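Local coordinates for protein OS-9 homolog (Saccharomyces cerevisiae, PDB 2YMA) that acts as a lectin of endoplasmic reticulum quality control, targeting misfolded lumenal glycoproteins for degradation, and forms homodimers through the domain described here, at residues A[32-37]-A[88-93]. Numbering follows the deposited sequence.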
loop_
_atom_site.group_PDB
_atom_site.type_symbol
_atom_site.label_atom_id
_atom_site.label_comp_id
_atom_site.label_asym_id
_atom_site.label_seq_id
_atom_site.Cartn_x
_atom_site.Cartn_y
_atom_site.Cartn_z
ATOM N N ASP A 32 -8.222 -17.548 0.120
ATOM C CA ASP A 32 -7.373 -17.013 -0.953
ATOM C C ASP A 32 -7.646 -15.538 -1.257
ATOM O O ASP A 32 -6.805 -14.850 -1.831
ATOM C CB ASP A 32 -7.530 -17.846 -2.228
ATOM N N GLU A 33 -8.825 -15.065 -0.867
ATOM C CA GLU A 33 -9.231 -13.678 -1.076
ATOM C C GLU A 33 -9.003 -12.805 0.163
ATOM O O GLU A 33 -8.748 -13.313 1.261
ATOM C CB GLU A 33 -10.705 -13.620 -1.469
ATOM C CG GLU A 33 -11.038 -14.433 -2.701
ATOM C CD GLU A 33 -12.507 -14.371 -3.048
ATOM O OE1 GLU A 33 -13.203 -13.481 -2.513
ATOM O OE2 GLU A 33 -12.964 -15.209 -3.856
ATOM N N ARG A 34 -9.115 -11.488 -0.009
ATOM C CA ARG A 34 -8.670 -10.577 1.041
ATOM C C ARG A 34 -9.746 -10.075 1.981
ATOM O O ARG A 34 -10.925 -10.031 1.645
ATOM C CB ARG A 34 -7.867 -9.409 0.475
ATOM C CG ARG A 34 -8.506 -8.732 -0.668
ATOM C CD ARG A 34 -7.664 -7.579 -1.175
ATOM N NE ARG A 34 -8.513 -6.705 -1.981
ATOM C CZ ARG A 34 -8.553 -6.728 -3.304
ATOM N NH1 ARG A 34 -7.755 -7.543 -3.976
ATOM N NH2 ARG A 34 -9.373 -5.923 -3.957
ATOM N N ASP A 35 -9.306 -9.710 3.180
ATOM C CA ASP A 35 -10.176 -9.176 4.203
ATOM C C ASP A 35 -10.677 -7.798 3.757
ATOM O O ASP A 35 -9.969 -7.083 3.063
ATOM C CB ASP A 35 -9.412 -9.099 5.536
ATOM C CG ASP A 35 -8.898 -10.478 6.016
ATOM O OD1 ASP A 35 -9.651 -11.478 5.950
ATOM O OD2 ASP A 35 -7.739 -10.565 6.479
ATOM N N LYS A 36 -11.916 -7.466 4.125
ATOM C CA LYS A 36 -12.528 -6.164 3.872
ATOM C C LYS A 36 -12.975 -5.596 5.205
ATOM O O LYS A 36 -13.019 -6.314 6.206
ATOM C CB LYS A 36 -13.820 -6.309 3.067
ATOM C CG LYS A 36 -13.712 -6.459 1.587
ATOM C CD LYS A 36 -15.128 -6.378 1.015
ATOM C CE LYS A 36 -15.132 -6.442 -0.496
ATOM N NZ LYS A 36 -16.518 -6.425 -1.021
ATOM N N LEU A 37 -13.365 -4.323 5.198
ATOM C CA LEU A 37 -14.008 -3.699 6.353
ATOM C C LEU A 37 -15.382 -3.163 5.955
ATOM O O LEU A 37 -15.566 -2.632 4.851
ATOM C CB LEU A 37 -13.167 -2.541 6.905
ATOM C CG LEU A 37 -11.788 -2.898 7.457
ATOM C CD1 LEU A 37 -10.989 -1.650 7.777
ATOM C CD2 LEU A 37 -11.869 -3.858 8.649
ATOM N N LEU A 88 -3.667 -2.800 3.731
ATOM C CA LEU A 88 -4.727 -2.077 3.017
ATOM C C LEU A 88 -5.981 -2.910 2.950
ATOM O O LEU A 88 -5.914 -4.128 2.816
ATOM C CB LEU A 88 -4.351 -1.815 1.551
ATOM C CG LEU A 88 -3.067 -1.218 1.016
ATOM C CD1 LEU A 88 -1.876 -2.095 1.369
ATOM C CD2 LEU A 88 -3.237 -1.122 -0.492
ATOM N N ALA A 89 -7.124 -2.241 2.960
ATOM C CA ALA A 89 -8.403 -2.922 2.823
ATOM C C ALA A 89 -9.457 -1.981 2.264
ATOM O O ALA A 89 -9.476 -0.779 2.587
ATOM C CB ALA A 89 -8.850 -3.487 4.179
ATOM N N GLU A 90 -10.321 -2.523 1.407
ATOM C CA GLU A 90 -11.493 -1.788 0.955
ATOM C C GLU A 90 -12.429 -1.588 2.135
ATOM O O GLU A 90 -12.624 -2.491 2.965
ATOM C CB GLU A 90 -12.249 -2.546 -0.141
ATOM C CG GLU A 90 -11.467 -2.802 -1.414
ATOM C CD GLU A 90 -12.332 -3.425 -2.501
ATOM O OE1 GLU A 90 -13.576 -3.408 -2.362
ATOM O OE2 GLU A 90 -11.770 -3.928 -3.498
ATOM N N VAL A 91 -12.999 -0.397 2.216
ATOM C CA VAL A 91 -14.076 -0.137 3.153
ATOM C C VAL A 91 -15.372 -0.077 2.353
ATOM O O VAL A 91 -15.524 0.759 1.454
ATOM C CB VAL A 91 -13.842 1.170 3.924
ATOM C CG1 VAL A 91 -15.049 1.513 4.763
ATOM C CG2 VAL A 91 -12.587 1.049 4.791
ATOM N N VAL A 92 -16.289 -0.993 2.643
ATOM C CA VAL A 92 -17.575 -1.010 1.952
ATOM C C VAL A 92 -18.704 -0.741 2.937
ATOM O O VAL A 92 -18.515 -0.858 4.149
ATOM C CB VAL A 92 -17.839 -2.360 1.239
ATOM C CG1 VAL A 92 -16.712 -2.683 0.261
ATOM C CG2 VAL A 92 -18.020 -3.486 2.266
ATOM N N ASP A 93 -19.875 -0.379 2.412
ATOM C CA ASP A 93 -21.080 -0.266 3.236
ATOM C C ASP A 93 -21.871 -1.569 3.257
ATOM O O ASP A 93 -21.417 -2.599 2.759
ATOM C CB ASP A 93 -21.979 0.868 2.752
ATOM C CG ASP A 93 -22.509 0.635 1.350
ATOM O OD1 ASP A 93 -22.501 -0.533 0.897
ATOM O OD2 ASP A 93 -22.936 1.622 0.704
HETATM O O HOH W 1 -10.012 -5.320 1.037
#
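L37 lies beside V91 in a parallel pairing of strands 36-39 and 84-92. L37 uses both backbone polar groups across the contact. Its N donates to E90 O at 3.0 Å, and its O accepts from V92 N at 2.8 Å. Both bonds are nearly straight, the first 168° at the hydrogen. L37 O also takes a CA-H...O contact from V91 CA. Two residues before L37, where the chain has not yet entered strand 36-39, a water bridges D35 O and E90 N. It donates to D35 O at 2.7 Å and accepts from E90 N at 2.8 Å.

E90 CG lies anti to its carbonyl carbon (chi1 -62°), and the chain runs extended to the carboxylate. OE2 meets the edge of the R34 guanidinium in a salt bridge to NH2 at 3.2 Å, less sure because the position of NH2 is. The two planes are 53° apart. R34 NH1 is held by the carbonyls of N123 and N126. The extended K36 chain crosses E90 obliquely and V92 at about a right angle. K36 NZ stays 4.4 Å from E90 OE1 and makes its salt bridge with D96 instead. On the face carrying both side chains, L37 CB meets V91 CG2 at 4.2 Å.

The contact lies inside the mixed sheet of the Yos9 dimerization domain. Helix 52-67 lies in the connection between the two parallel strands, a beta-alpha-beta crossover. Strand 23-28 pairs antiparallel with 36-39, and D35 reaches R27 there. L88 packs on L130 of the second subunit. Strands 98-106 and 129-133 pair antiparallel with 84-92.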